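Local coordinates for Rep protein (PDB 1M55), which probably nicks viral DNA at the replication origin, as a metal-dependent endonuclease of rolling-circle type that also binds the origin, at residues E6-V11 with Y87-T92; D28-Q33 with L53-R58; S41-T46 with A175-E180; F78-K83 with P160-A165; Y153-V158 with E180-L185. All coordinates share one frame; numbering follows the deposited sequence.

Interaction 1 (E6-V11 with Y87-T92); sequences EVIVRV and YFHLHT. With ZN (zinc ion), chain C.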
# COMPACT_ATOMS: atom_id res chain seq x y z
N GLU A 6 1.26 -5.47 -8.70
CA GLU A 6 1.35 -4.22 -7.96
C GLU A 6 0.12 -3.37 -8.24
O GLU A 6 -0.24 -3.14 -9.40
CB GLU A 6 2.58 -3.39 -8.31
CG GLU A 6 2.63 -2.07 -7.50
CD GLU A 6 3.76 -1.14 -7.90
OE1 GLU A 6 3.81 -0.73 -9.08
OE2 GLU A 6 4.57 -0.78 -7.02
N VAL A 7 -0.53 -2.95 -7.17
CA VAL A 7 -1.69 -2.09 -7.29
C VAL A 7 -1.36 -0.85 -6.47
O VAL A 7 -0.96 -0.96 -5.30
CB VAL A 7 -2.97 -2.76 -6.73
CG1 VAL A 7 -4.15 -1.81 -6.88
CG2 VAL A 7 -3.24 -4.07 -7.46
N ILE A 8 -1.42 0.31 -7.10
CA ILE A 8 -1.15 1.54 -6.37
C ILE A 8 -2.48 2.18 -6.01
O ILE A 8 -3.36 2.36 -6.86
CB ILE A 8 -0.27 2.52 -7.19
CG1 ILE A 8 1.13 1.92 -7.38
CG2 ILE A 8 -0.16 3.87 -6.46
CD1 ILE A 8 2.06 2.77 -8.23
N VAL A 9 -2.66 2.43 -4.71
CA VAL A 9 -3.88 3.04 -4.22
C VAL A 9 -3.59 4.44 -3.69
O VAL A 9 -2.79 4.61 -2.77
CB VAL A 9 -4.53 2.20 -3.09
CG1 VAL A 9 -5.83 2.86 -2.62
CG2 VAL A 9 -4.81 0.79 -3.58
N ARG A 10 -4.20 5.44 -4.31
CA ARG A 10 -4.05 6.82 -3.86
C ARG A 10 -5.01 6.97 -2.68
O ARG A 10 -6.18 6.60 -2.78
CB ARG A 10 -4.38 7.79 -4.99
CG ARG A 10 -3.30 7.79 -6.06
CD ARG A 10 -3.71 8.58 -7.28
NE ARG A 10 -2.57 8.76 -8.18
CZ ARG A 10 -2.67 9.24 -9.41
NH1 ARG A 10 -3.85 9.60 -9.90
NH2 ARG A 10 -1.58 9.39 -10.15
N VAL A 11 -4.49 7.45 -1.56
CA VAL A 11 -5.25 7.58 -0.32
C VAL A 11 -6.07 8.87 -0.18
O VAL A 11 -5.51 9.96 -0.05
CB VAL A 11 -4.31 7.41 0.91
CG1 VAL A 11 -5.08 7.56 2.21
CG2 VAL A 11 -3.63 6.06 0.85
N TYR A 87 0.12 12.79 -4.35
CA TYR A 87 -0.76 12.03 -3.47
C TYR A 87 -0.08 11.12 -2.49
O TYR A 87 1.04 10.65 -2.73
CB TYR A 87 -1.66 11.11 -4.31
CG TYR A 87 -2.47 11.77 -5.39
CD1 TYR A 87 -1.99 11.87 -6.69
CD2 TYR A 87 -3.74 12.28 -5.11
CE1 TYR A 87 -2.75 12.45 -7.69
CE2 TYR A 87 -4.51 12.87 -6.11
CZ TYR A 87 -4.00 12.95 -7.39
OH TYR A 87 -4.75 13.52 -8.40
N PHE A 88 -0.76 10.86 -1.38
CA PHE A 88 -0.29 9.88 -0.42
C PHE A 88 -0.78 8.62 -1.14
O PHE A 88 -1.89 8.61 -1.69
CB PHE A 88 -1.02 10.02 0.91
CG PHE A 88 -0.50 11.12 1.77
CD1 PHE A 88 -0.97 12.43 1.63
CD2 PHE A 88 0.48 10.86 2.73
CE1 PHE A 88 -0.47 13.45 2.43
CE2 PHE A 88 0.98 11.88 3.54
CZ PHE A 88 0.51 13.18 3.39
N HIS A 89 0.04 7.58 -1.18
CA HIS A 89 -0.37 6.39 -1.90
C HIS A 89 0.29 5.14 -1.37
O HIS A 89 1.31 5.21 -0.67
CB HIS A 89 -0.07 6.54 -3.40
CG HIS A 89 1.38 6.78 -3.70
ND1 HIS A 89 2.00 8.00 -3.58
CD2 HIS A 89 2.35 5.90 -4.06
CE1 HIS A 89 3.30 7.83 -3.85
NE2 HIS A 89 3.56 6.58 -4.15
N LEU A 90 -0.31 4.00 -1.70
CA LEU A 90 0.20 2.71 -1.27
C LEU A 90 0.67 1.88 -2.45
O LEU A 90 -0.04 1.75 -3.45
CB LEU A 90 -0.92 1.91 -0.58
CG LEU A 90 -1.46 2.38 0.77
CD1 LEU A 90 -2.87 1.84 0.97
CD2 LEU A 90 -0.53 1.94 1.88
N HIS A 91 1.90 1.36 -2.35
CA HIS A 91 2.42 0.45 -3.36
C HIS A 91 2.01 -0.88 -2.74
O HIS A 91 2.54 -1.27 -1.69
CB HIS A 91 3.94 0.51 -3.47
CG HIS A 91 4.44 1.71 -4.21
ND1 HIS A 91 4.76 1.72 -5.55
CD2 HIS A 91 4.65 2.98 -3.77
CE1 HIS A 91 5.14 2.96 -5.88
NE2 HIS A 91 5.09 3.76 -4.83
N THR A 92 1.02 -1.52 -3.33
CA THR A 92 0.50 -2.77 -2.81
C THR A 92 0.97 -3.97 -3.63
O THR A 92 0.45 -4.23 -4.72
CB THR A 92 -1.05 -2.72 -2.77
OG1 THR A 92 -1.46 -1.43 -2.27
CG2 THR A 92 -1.61 -3.80 -1.86
ZN ZN C . 5.37 5.72 -4.60
O HOH W 1 -3.47 11.79 -1.12
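His91 is held at both ends of its ring: NE2 sits on the zinc ion, while ND1 donates to Glu6 OE2 at 2.9 Å in a nearly straight bond (168°). The carboxylate oxygen lies in the imidazole plane, yet the N-H meets it from above the carboxylate plane. Glu6 is anchored from beyond the pair, by Thr134 and Tyr149, which makes it a second-shell residue that fixes the rotation of a metal ligand. Neighbouring His89 reaches the zinc through NE2 at 2.0 Å and gives its ND1 proton to Tyr87 O; Glu82 completes the protein ligands. This is the HUH motif of rolling-circle nucleases, two histidines flanking a hydrophobic residue, Leu90, on a strand paired antiparallel with 6-10. Val7 and Val9 form the hydrogen-bonded pairs with Thr92 and Leu90. Ile8 lies alongside both imidazoles, its CD1 3.9 Å from His91 CE1. Arg10 CD sits over one face of the Tyr87 ring in a CH-pi contact, and Tyr87 CE1 lies over the centre of the guanidinium, planes 18° apart.

Interaction 2 (D28-Q33 with L53-R58); sequences DWVTGQ and LTVADR
Trp29 reaches across to helix 50-71 with its indole lying over Thr54, and the two side chains pass each other pointing opposite ways. The methyl CG2 of Thr54 sits beneath one indole face, offset toward the rim, at 3.5 Å from Trp29 NE1. Chi1 of Trp29 (168°) sets CG anti to the backbone N, and chi2 then turns the ring flat over Thr54. At the far edge of the indole, Arg58 CB approaches near the ring plane, 3.6 Å from Trp29 CH2. The Arg58 chain then bends at chi2 and chi3 and curls back, bringing the guanidinium round so that Trp29 CZ2 lies over its centre, the two planes 35° apart. Helix 24-32 packs steeply on helix 50-71, the axes of the short segments at 109° and 9.3 Å apart at closest approach; Leu53 and Ala56 of the long helix meet Phe81 of the central sheet. Val30 CG1 shares the indole face with Thr54 and presses on Val55 CG2 at 3.4 Å, tighter than a usual methyl contact. Where helix 24-32 ends, Gln33 brings CB and CG to 3.3 Å from Thr54 OG1, a hydroxyl hydrogen-bonded to Trp35 NE1 and Gln50 O.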
# COMPACT_ATOMS: atom_id res chain seq x y z
N ASP A 28 -13.54 12.48 12.41
CA ASP A 28 -13.39 12.09 13.81
C ASP A 28 -12.49 10.86 13.94
O ASP A 28 -11.62 10.82 14.81
CB ASP A 28 -14.76 11.80 14.44
CG ASP A 28 -15.62 13.05 14.57
OD1 ASP A 28 -15.08 14.18 14.46
OD2 ASP A 28 -16.84 12.91 14.79
N TRP A 29 -12.68 9.90 13.04
CA TRP A 29 -11.88 8.68 13.04
C TRP A 29 -10.39 8.96 12.77
O TRP A 29 -9.53 8.65 13.60
CB TRP A 29 -12.43 7.68 12.01
CG TRP A 29 -11.53 6.51 11.72
CD1 TRP A 29 -10.85 5.75 12.63
CD2 TRP A 29 -11.21 5.99 10.43
NE1 TRP A 29 -10.12 4.78 11.97
CE2 TRP A 29 -10.32 4.90 10.63
CE3 TRP A 29 -11.58 6.33 9.12
CZ2 TRP A 29 -9.81 4.16 9.56
CZ3 TRP A 29 -11.06 5.59 8.06
CH2 TRP A 29 -10.18 4.52 8.29
N VAL A 30 -10.10 9.58 11.63
CA VAL A 30 -8.71 9.85 11.25
C VAL A 30 -8.00 10.81 12.19
O VAL A 30 -6.78 10.75 12.33
CB VAL A 30 -8.59 10.35 9.79
CG1 VAL A 30 -9.27 9.38 8.85
CG2 VAL A 30 -9.16 11.76 9.64
N THR A 31 -8.76 11.70 12.83
CA THR A 31 -8.19 12.67 13.76
C THR A 31 -7.89 12.04 15.13
O THR A 31 -6.93 12.44 15.79
CB THR A 31 -9.15 13.88 13.96
OG1 THR A 31 -9.33 14.56 12.72
CG2 THR A 31 -8.59 14.86 14.99
N GLY A 32 -8.68 11.05 15.52
CA GLY A 32 -8.50 10.43 16.83
C GLY A 32 -7.57 9.24 16.97
O GLY A 32 -7.28 8.82 18.10
N GLN A 33 -7.10 8.68 15.87
CA GLN A 33 -6.21 7.53 15.94
C GLN A 33 -4.76 7.91 16.24
O GLN A 33 -4.13 8.65 15.48
CB GLN A 33 -6.28 6.73 14.63
CG GLN A 33 -5.37 5.52 14.58
CD GLN A 33 -5.79 4.45 15.56
OE1 GLN A 33 -6.89 3.92 15.46
NE2 GLN A 33 -4.91 4.12 16.50
N LEU A 53 -2.12 8.02 7.48
CA LEU A 53 -1.70 6.65 7.79
C LEU A 53 -2.88 5.83 8.31
O LEU A 53 -3.01 4.65 8.00
CB LEU A 53 -0.58 6.67 8.83
CG LEU A 53 -0.09 5.33 9.37
CD1 LEU A 53 0.36 4.41 8.23
CD2 LEU A 53 1.05 5.57 10.36
N THR A 54 -3.75 6.48 9.08
CA THR A 54 -4.93 5.81 9.62
C THR A 54 -5.82 5.30 8.48
O THR A 54 -6.27 4.15 8.50
CB THR A 54 -5.71 6.76 10.56
OG1 THR A 54 -4.88 7.08 11.69
CG2 THR A 54 -7.00 6.12 11.05
N VAL A 55 -6.04 6.14 7.47
CA VAL A 55 -6.85 5.73 6.32
C VAL A 55 -6.11 4.63 5.55
O VAL A 55 -6.70 3.62 5.17
CB VAL A 55 -7.10 6.91 5.34
CG1 VAL A 55 -7.97 6.44 4.18
CG2 VAL A 55 -7.77 8.05 6.05
N ALA A 56 -4.81 4.84 5.36
CA ALA A 56 -3.97 3.89 4.62
C ALA A 56 -3.98 2.48 5.20
O ALA A 56 -4.13 1.51 4.46
CB ALA A 56 -2.54 4.41 4.55
N ASP A 57 -3.85 2.36 6.52
CA ASP A 57 -3.85 1.04 7.13
C ASP A 57 -5.19 0.33 6.95
O ASP A 57 -5.22 -0.88 6.72
CB ASP A 57 -3.50 1.09 8.62
CG ASP A 57 -3.31 -0.29 9.22
OD1 ASP A 57 -2.43 -1.04 8.74
OD2 ASP A 57 -4.05 -0.64 10.16
N ARG A 58 -6.28 1.08 7.06
CA ARG A 58 -7.60 0.48 6.89
C ARG A 58 -7.75 0.01 5.45
O ARG A 58 -8.26 -1.09 5.20
CB ARG A 58 -8.71 1.45 7.27
CG ARG A 58 -10.11 0.83 7.29
CD ARG A 58 -10.19 -0.39 8.22
NE ARG A 58 -9.73 -0.09 9.57
CZ ARG A 58 -10.46 0.52 10.50
NH1 ARG A 58 -11.71 0.90 10.25
NH2 ARG A 58 -9.91 0.81 11.68

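Interaction 3 (S41-T46 with A175-E180); sequences SDLNLT and AALNLE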
# COMPACT_ATOMS: atom_id res chain seq x y z
N SER A 41 11.66 -0.04 15.42
CA SER A 41 11.67 0.97 14.37
C SER A 41 12.61 2.12 14.74
O SER A 41 12.77 2.43 15.92
CB SER A 41 10.27 1.52 14.13
OG SER A 41 10.26 2.52 13.13
N ASP A 42 13.22 2.72 13.73
CA ASP A 42 14.13 3.85 13.94
C ASP A 42 13.64 5.07 13.16
O ASP A 42 14.41 5.99 12.89
CB ASP A 42 15.56 3.48 13.55
CG ASP A 42 15.71 3.13 12.06
OD1 ASP A 42 14.70 3.14 11.33
OD2 ASP A 42 16.85 2.84 11.63
N LEU A 43 12.36 5.04 12.78
CA LEU A 43 11.77 6.14 12.03
C LEU A 43 11.52 7.34 12.94
O LEU A 43 11.46 7.21 14.16
CB LEU A 43 10.43 5.71 11.41
CG LEU A 43 10.40 4.60 10.35
CD1 LEU A 43 8.96 4.33 9.97
CD2 LEU A 43 11.21 5.00 9.13
N ASN A 44 11.42 8.51 12.33
CA ASN A 44 11.14 9.73 13.06
C ASN A 44 9.62 9.90 12.95
O ASN A 44 9.10 10.19 11.87
CB ASN A 44 11.87 10.92 12.43
CG ASN A 44 11.56 12.23 13.12
OD1 ASN A 44 10.75 12.28 14.05
ND2 ASN A 44 12.21 13.30 12.68
N LEU A 45 8.92 9.68 14.06
CA LEU A 45 7.46 9.77 14.06
C LEU A 45 6.90 11.13 13.67
O LEU A 45 5.82 11.21 13.08
CB LEU A 45 6.90 9.35 15.43
CG LEU A 45 5.38 9.12 15.52
CD1 LEU A 45 4.96 7.98 14.61
CD2 LEU A 45 4.99 8.81 16.96
N THR A 46 7.64 12.21 13.94
CA THR A 46 7.16 13.54 13.59
C THR A 46 6.98 13.73 12.09
O THR A 46 6.22 14.60 11.66
CB THR A 46 8.08 14.65 14.15
OG1 THR A 46 9.36 14.58 13.52
CG2 THR A 46 8.26 14.49 15.65
N ALA A 175 12.95 -4.85 7.90
CA ALA A 175 13.17 -3.73 7.00
C ALA A 175 11.98 -2.77 6.89
O ALA A 175 12.16 -1.57 6.74
CB ALA A 175 13.54 -4.24 5.60
N ALA A 176 10.77 -3.32 7.00
CA ALA A 176 9.55 -2.52 6.87
C ALA A 176 9.59 -1.15 7.54
O ALA A 176 9.30 -0.13 6.91
CB ALA A 176 8.34 -3.32 7.35
N LEU A 177 9.97 -1.12 8.82
CA LEU A 177 10.01 0.14 9.55
C LEU A 177 11.40 0.49 10.09
O LEU A 177 11.52 1.29 11.03
CB LEU A 177 9.00 0.11 10.70
CG LEU A 177 7.54 -0.17 10.33
CD1 LEU A 177 6.70 -0.21 11.59
CD2 LEU A 177 7.03 0.90 9.39
N ASN A 178 12.44 -0.07 9.49
CA ASN A 178 13.79 0.19 9.94
C ASN A 178 14.71 0.60 8.79
O ASN A 178 15.00 -0.19 7.89
CB ASN A 178 14.37 -1.01 10.69
CG ASN A 178 15.65 -0.67 11.43
OD1 ASN A 178 16.72 -0.58 10.83
ND2 ASN A 178 15.54 -0.46 12.73
N LEU A 179 15.13 1.86 8.83
CA LEU A 179 16.01 2.46 7.83
C LEU A 179 17.39 1.81 7.77
O LEU A 179 17.96 1.64 6.70
CB LEU A 179 16.15 3.96 8.11
CG LEU A 179 14.85 4.77 7.97
CD1 LEU A 179 14.97 6.09 8.70
CD2 LEU A 179 14.53 4.99 6.50
N GLU A 180 17.92 1.43 8.93
CA GLU A 180 19.23 0.80 8.99
C GLU A 180 19.18 -0.56 8.28
O GLU A 180 20.08 -0.90 7.49
CB GLU A 180 19.67 0.65 10.44
CG GLU A 180 21.16 0.44 10.62
CD GLU A 180 21.99 1.61 10.13
OE1 GLU A 180 21.69 2.77 10.47
OE2 GLU A 180 22.96 1.36 9.39
O HOH W 2 17.79 0.61 13.99
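The Asp42 carboxylate straddles two successive backbone N-H groups, OD1 taking Leu179 N at 2.8 Å and OD2 taking Glu180 N at 3.2 Å, each through its syn lone pair. Both amides belong to the first turn of helix 179-191, where the negative group would be expected to interact well with the helix dipole. Shorter still is the bond from Ser41 OG to Leu177 O (2.7 Å), made in the carbonyl plane with OG anti to the backbone N (chi1 179°). Asn178 is the N-cap of the helix, its OD1 accepting from Glu181 N, while Asp42 comes in from the distant loop between helices 24-32 and 50-71 to bind the next two N-H groups. Carboxylate and amide of these two residues stack with planes 19° apart. Next to these polar groups, Leu43 splits its methyls, CD1 against Leu177 CD2 at 4.0 Å and CD2 against Leu179 CG at 3.8 Å. Leu177 and Leu179 continue inward, onto Trp164 and Leu162 of strand 162-167.

Interaction 4 (F78-K83 with P160-A165); sequences FVQFEK and PELQWA. With ZN (zinc ion), chain C.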
# COMPACT_ATOMS: atom_id res chain seq x y z
N PHE A 78 3.77 -7.09 0.46
CA PHE A 78 4.68 -6.06 0.92
C PHE A 78 3.97 -4.79 0.48
O PHE A 78 3.74 -4.59 -0.71
CB PHE A 78 6.08 -6.13 0.31
CG PHE A 78 7.04 -5.13 0.91
CD1 PHE A 78 7.81 -5.46 2.02
CD2 PHE A 78 7.11 -3.82 0.42
CE1 PHE A 78 8.63 -4.51 2.64
CE2 PHE A 78 7.92 -2.87 1.03
CZ PHE A 78 8.68 -3.21 2.15
N VAL A 79 3.53 -4.00 1.45
CA VAL A 79 2.80 -2.77 1.18
C VAL A 79 3.57 -1.59 1.76
O VAL A 79 3.95 -1.61 2.93
CB VAL A 79 1.40 -2.83 1.83
CG1 VAL A 79 0.62 -1.54 1.58
CG2 VAL A 79 0.62 -4.02 1.29
N GLN A 80 3.83 -0.59 0.93
CA GLN A 80 4.55 0.59 1.39
C GLN A 80 3.72 1.85 1.18
O GLN A 80 3.22 2.11 0.08
CB GLN A 80 5.90 0.70 0.69
CG GLN A 80 6.74 1.88 1.17
CD GLN A 80 8.21 1.69 0.89
OE1 GLN A 80 8.87 0.88 1.52
NE2 GLN A 80 8.72 2.44 -0.08
N PHE A 81 3.53 2.60 2.26
CA PHE A 81 2.77 3.85 2.25
C PHE A 81 3.76 5.00 2.04
O PHE A 81 4.75 5.13 2.78
CB PHE A 81 2.03 4.02 3.58
CG PHE A 81 1.14 5.23 3.63
CD1 PHE A 81 1.10 6.03 4.78
CD2 PHE A 81 0.35 5.59 2.54
CE1 PHE A 81 0.28 7.16 4.83
CE2 PHE A 81 -0.47 6.72 2.59
CZ PHE A 81 -0.49 7.51 3.73
N GLU A 82 3.49 5.84 1.04
CA GLU A 82 4.37 6.96 0.71
C GLU A 82 3.63 8.28 0.53
O GLU A 82 2.44 8.32 0.23
CB GLU A 82 5.13 6.66 -0.59
CG GLU A 82 6.06 5.47 -0.53
CD GLU A 82 6.68 5.14 -1.88
OE1 GLU A 82 6.47 5.89 -2.85
OE2 GLU A 82 7.37 4.11 -1.97
N LYS A 83 4.38 9.36 0.72
CA LYS A 83 3.87 10.71 0.54
C LYS A 83 4.51 11.15 -0.78
O LYS A 83 5.69 11.51 -0.82
CB LYS A 83 4.34 11.61 1.69
CG LYS A 83 3.86 13.04 1.62
CD LYS A 83 4.34 13.83 2.84
CE LYS A 83 3.64 15.18 2.94
NZ LYS A 83 3.91 16.06 1.77
N PRO A 160 10.71 12.14 4.28
CA PRO A 160 9.28 11.91 4.48
C PRO A 160 8.53 11.15 3.38
O PRO A 160 7.33 10.89 3.52
CB PRO A 160 8.73 13.33 4.63
CG PRO A 160 9.56 14.08 3.65
CD PRO A 160 10.96 13.55 3.90
N GLU A 161 9.20 10.80 2.27
CA GLU A 161 8.52 10.05 1.22
C GLU A 161 8.01 8.74 1.81
O GLU A 161 6.86 8.36 1.61
CB GLU A 161 9.44 9.75 0.03
CG GLU A 161 8.70 9.01 -1.08
CD GLU A 161 9.55 8.70 -2.30
OE1 GLU A 161 10.71 9.14 -2.36
OE2 GLU A 161 9.04 8.00 -3.20
N LEU A 162 8.89 8.03 2.52
CA LEU A 162 8.51 6.79 3.18
C LEU A 162 7.69 7.19 4.40
O LEU A 162 8.14 7.99 5.22
CB LEU A 162 9.75 6.01 3.63
CG LEU A 162 9.49 4.82 4.57
CD1 LEU A 162 8.64 3.78 3.85
CD2 LEU A 162 10.80 4.22 5.03
N GLN A 163 6.47 6.67 4.49
CA GLN A 163 5.59 6.97 5.61
C GLN A 163 5.43 5.76 6.53
O GLN A 163 5.46 5.90 7.75
CB GLN A 163 4.23 7.44 5.10
CG GLN A 163 4.24 8.82 4.47
CD GLN A 163 4.26 9.93 5.50
OE1 GLN A 163 3.48 9.92 6.46
NE2 GLN A 163 5.14 10.90 5.31
N TRP A 164 5.30 4.57 5.94
CA TRP A 164 5.13 3.34 6.71
C TRP A 164 5.17 2.16 5.75
O TRP A 164 5.11 2.34 4.54
CB TRP A 164 3.76 3.36 7.41
CG TRP A 164 3.67 2.57 8.69
CD1 TRP A 164 3.27 1.28 8.83
CD2 TRP A 164 3.93 3.05 10.01
NE1 TRP A 164 3.25 0.93 10.16
CE2 TRP A 164 3.65 2.00 10.90
CE3 TRP A 164 4.36 4.28 10.53
CZ2 TRP A 164 3.79 2.13 12.29
CZ3 TRP A 164 4.50 4.41 11.91
CH2 TRP A 164 4.21 3.34 12.77
N ALA A 165 5.28 0.95 6.29
CA ALA A 165 5.29 -0.25 5.45
C ALA A 165 4.88 -1.45 6.29
O ALA A 165 5.05 -1.44 7.51
CB ALA A 165 6.67 -0.47 4.83
ZN ZN C . 5.37 5.72 -4.60
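Phe81 turns CG anti to its backbone N (chi1 -176°), and its ring meets Gln163, whose CB lies 3.4 Å from Phe81 CD1. The Gln163 chain passes beside Lys83 CB, and its NE2 returns to Pro160 O at 2.8 Å, in the plane of both groups. On the other face of the sheet Glu82 has CG anti to its carbonyl carbon (chi1 -63°), and its extended chain takes the carboxylate to the zinc ion, OE1 binding at 2.1 Å beside His89 and His91. Glu82 OE2 accepts from Gln80 NE2 on the anti lone pair (2.9 Å), so a second-shell amide steadies the ligand. Between strands 77-83 and 162-167 the antiparallel pairing is shifted by one residue at a classic beta bulge: Gln163 and Trp164 both face Phe81, whose O receives their two N-H groups from the same side of its carbonyl plane. Glu161 lies alongside Glu82 with the carboxylate planes nearly perpendicular, Glu161 OE2 3.3 Å from Glu82 OE1; Lys157 bridges to both acids and would ease their repulsion. Leu162 crosses Gln80 at about a right angle, Leu162 CD1 3.6 Å from Gln80 CD.

Interaction 5 (Y153-V158 with E180-L185); sequences YLLPKV and EERKRL
The guanidinium of Arg182 carries Leu155 CD2 over the centre of one face, 4.0 Å above the plane, while Leu154 O lies at its edge, near the plane. NH1 of Arg182 donates to Leu155 O at 3.2 Å; that oxygen is tilted 17° from the guanidinium plane, and the N-H comes from above the carbonyl plane. A second bond from Arg182 NH1, to Leu154 O, is long and weak at 3.4 Å. Leu154 to Lys157 form a type I beta turn, so the arginine gathers carbonyls from a turn at the end of helix 149-154. Its extended chain carries NE toward this turn, and chi4 (-109°) then sets CZ. Next to it, Leu155 CD1 packs on Leu185 CB at 3.7 Å, one turn further along helix 179-191. On another side of that helix, Arg184 grips Glu181 side-on, Arg184 NE to Glu181 OE1 at 3.0 Å and Arg184 NH2 to Glu181 OE2 at 2.9 Å, with OE1 in the guanidinium plane. NE and NH2 of Arg182 are taken by Ala175 O, Ala176 O and Gln80 OE1. The partners of this buried cation named here are neutral oxygens, whose partial charges probably stabilise it, and through them it ties helix, turn and strand 77-83 together.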
# COMPACT_ATOMS: atom_id res chain seq x y z
N TYR A 153 13.62 -1.07 -5.45
CA TYR A 153 12.81 0.12 -5.62
C TYR A 153 12.09 0.68 -4.40
O TYR A 153 12.05 1.90 -4.21
CB TYR A 153 11.80 -0.18 -6.72
CG TYR A 153 10.98 0.98 -7.22
CD1 TYR A 153 11.58 2.08 -7.84
CD2 TYR A 153 9.59 0.94 -7.16
CE1 TYR A 153 10.82 3.08 -8.41
CE2 TYR A 153 8.82 1.94 -7.73
CZ TYR A 153 9.43 3.00 -8.36
OH TYR A 153 8.66 3.96 -8.96
N LEU A 154 11.52 -0.19 -3.57
CA LEU A 154 10.78 0.28 -2.40
C LEU A 154 11.62 0.56 -1.16
O LEU A 154 11.46 1.60 -0.53
CB LEU A 154 9.65 -0.70 -2.07
CG LEU A 154 8.64 -0.93 -3.19
CD1 LEU A 154 7.56 -1.89 -2.70
CD2 LEU A 154 8.01 0.39 -3.64
N LEU A 155 12.51 -0.36 -0.81
CA LEU A 155 13.35 -0.18 0.38
C LEU A 155 14.21 1.10 0.42
O LEU A 155 14.44 1.64 1.50
CB LEU A 155 14.22 -1.41 0.65
CG LEU A 155 13.51 -2.73 0.96
CD1 LEU A 155 14.51 -3.73 1.52
CD2 LEU A 155 12.38 -2.51 1.96
N PRO A 156 14.70 1.58 -0.74
CA PRO A 156 15.53 2.80 -0.77
C PRO A 156 14.84 4.10 -0.32
O PRO A 156 15.52 5.07 0.00
CB PRO A 156 15.94 2.91 -2.24
CG PRO A 156 15.97 1.50 -2.69
CD PRO A 156 14.71 0.94 -2.07
N LYS A 157 13.51 4.14 -0.35
CA LYS A 157 12.79 5.35 0.04
C LYS A 157 13.09 5.74 1.48
O LYS A 157 13.17 4.89 2.36
CB LYS A 157 11.28 5.19 -0.15
CG LYS A 157 10.77 5.50 -1.55
CD LYS A 157 11.03 4.38 -2.53
CE LYS A 157 10.63 4.78 -3.95
NZ LYS A 157 9.19 5.13 -4.06
N VAL A 158 13.28 7.04 1.71
CA VAL A 158 13.56 7.55 3.05
C VAL A 158 12.46 8.55 3.42
O VAL A 158 11.63 8.90 2.58
CB VAL A 158 14.96 8.25 3.14
CG1 VAL A 158 16.06 7.25 2.89
CG2 VAL A 158 15.05 9.39 2.14
N GLU A 180 17.92 1.43 8.93
CA GLU A 180 19.23 0.80 8.99
C GLU A 180 19.18 -0.56 8.28
O GLU A 180 20.08 -0.90 7.49
CB GLU A 180 19.67 0.65 10.44
CG GLU A 180 21.16 0.44 10.62
CD GLU A 180 21.99 1.61 10.13
OE1 GLU A 180 21.69 2.77 10.47
OE2 GLU A 180 22.96 1.36 9.39
N GLU A 181 18.12 -1.31 8.52
CA GLU A 181 17.94 -2.61 7.89
C GLU A 181 17.73 -2.43 6.37
O GLU A 181 18.24 -3.21 5.57
CB GLU A 181 16.77 -3.37 8.52
CG GLU A 181 16.39 -4.69 7.85
CD GLU A 181 17.43 -5.80 7.99
OE1 GLU A 181 18.52 -5.55 8.55
OE2 GLU A 181 17.15 -6.93 7.54
N ARG A 182 16.98 -1.39 5.99
CA ARG A 182 16.75 -1.11 4.57
C ARG A 182 18.09 -0.83 3.91
O ARG A 182 18.38 -1.35 2.83
CB ARG A 182 15.82 0.09 4.41
CG ARG A 182 14.36 -0.23 4.71
CD ARG A 182 13.49 1.01 4.80
NE ARG A 182 12.08 0.64 4.93
CZ ARG A 182 11.17 0.80 3.97
NH1 ARG A 182 11.50 1.34 2.81
NH2 ARG A 182 9.93 0.36 4.16
N LYS A 183 18.93 -0.05 4.58
CA LYS A 183 20.26 0.29 4.09
C LYS A 183 21.07 -0.99 3.87
O LYS A 183 21.74 -1.14 2.85
CB LYS A 183 20.94 1.21 5.12
CG LYS A 183 22.27 1.81 4.69
CD LYS A 183 22.78 2.77 5.76
CE LYS A 183 24.16 3.31 5.40
NZ LYS A 183 24.70 4.21 6.46
N ARG A 184 20.97 -1.93 4.80
CA ARG A 184 21.69 -3.20 4.68
C ARG A 184 21.23 -3.99 3.46
O ARG A 184 22.05 -4.49 2.68
CB ARG A 184 21.52 -4.05 5.94
CG ARG A 184 22.32 -5.36 5.91
CD ARG A 184 22.06 -6.24 7.13
NE ARG A 184 20.76 -6.90 7.10
CZ ARG A 184 20.47 -8.00 6.41
NH1 ARG A 184 21.40 -8.58 5.66
NH2 ARG A 184 19.26 -8.53 6.47
N LEU A 185 19.92 -4.10 3.28
CA LEU A 185 19.35 -4.85 2.16
C LEU A 185 19.60 -4.19 0.81
O LEU A 185 19.81 -4.88 -0.19
CB LEU A 185 17.86 -5.12 2.39
CG LEU A 185 17.60 -6.08 3.57
CD1 LEU A 185 16.12 -6.26 3.82
CD2 LEU A 185 18.26 -7.41 3.27

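All five contacts lie in one domain built round an antiparallel sheet. Interactions 1 and 4, centres 9 Å apart, share the zinc ion: its ligands come from strands 77-83 and 88-95, consecutive in the chain and neighbours in the sheet, flanked by strands 3-10 and 162-167. Interaction 2, its centre 15 to 16 Å from theirs, sets helix 50-71 on the sheet through Leu53 and Ala56. Interactions 3 and 5 share helix 179-191. Their centres lie 10 Å apart, and each centre is 11 Å from that of interaction 4. Along the chain, interaction 2 falls between the segments of 1, interaction 4 within the span of 3, and 5 crosses both 3 and 4.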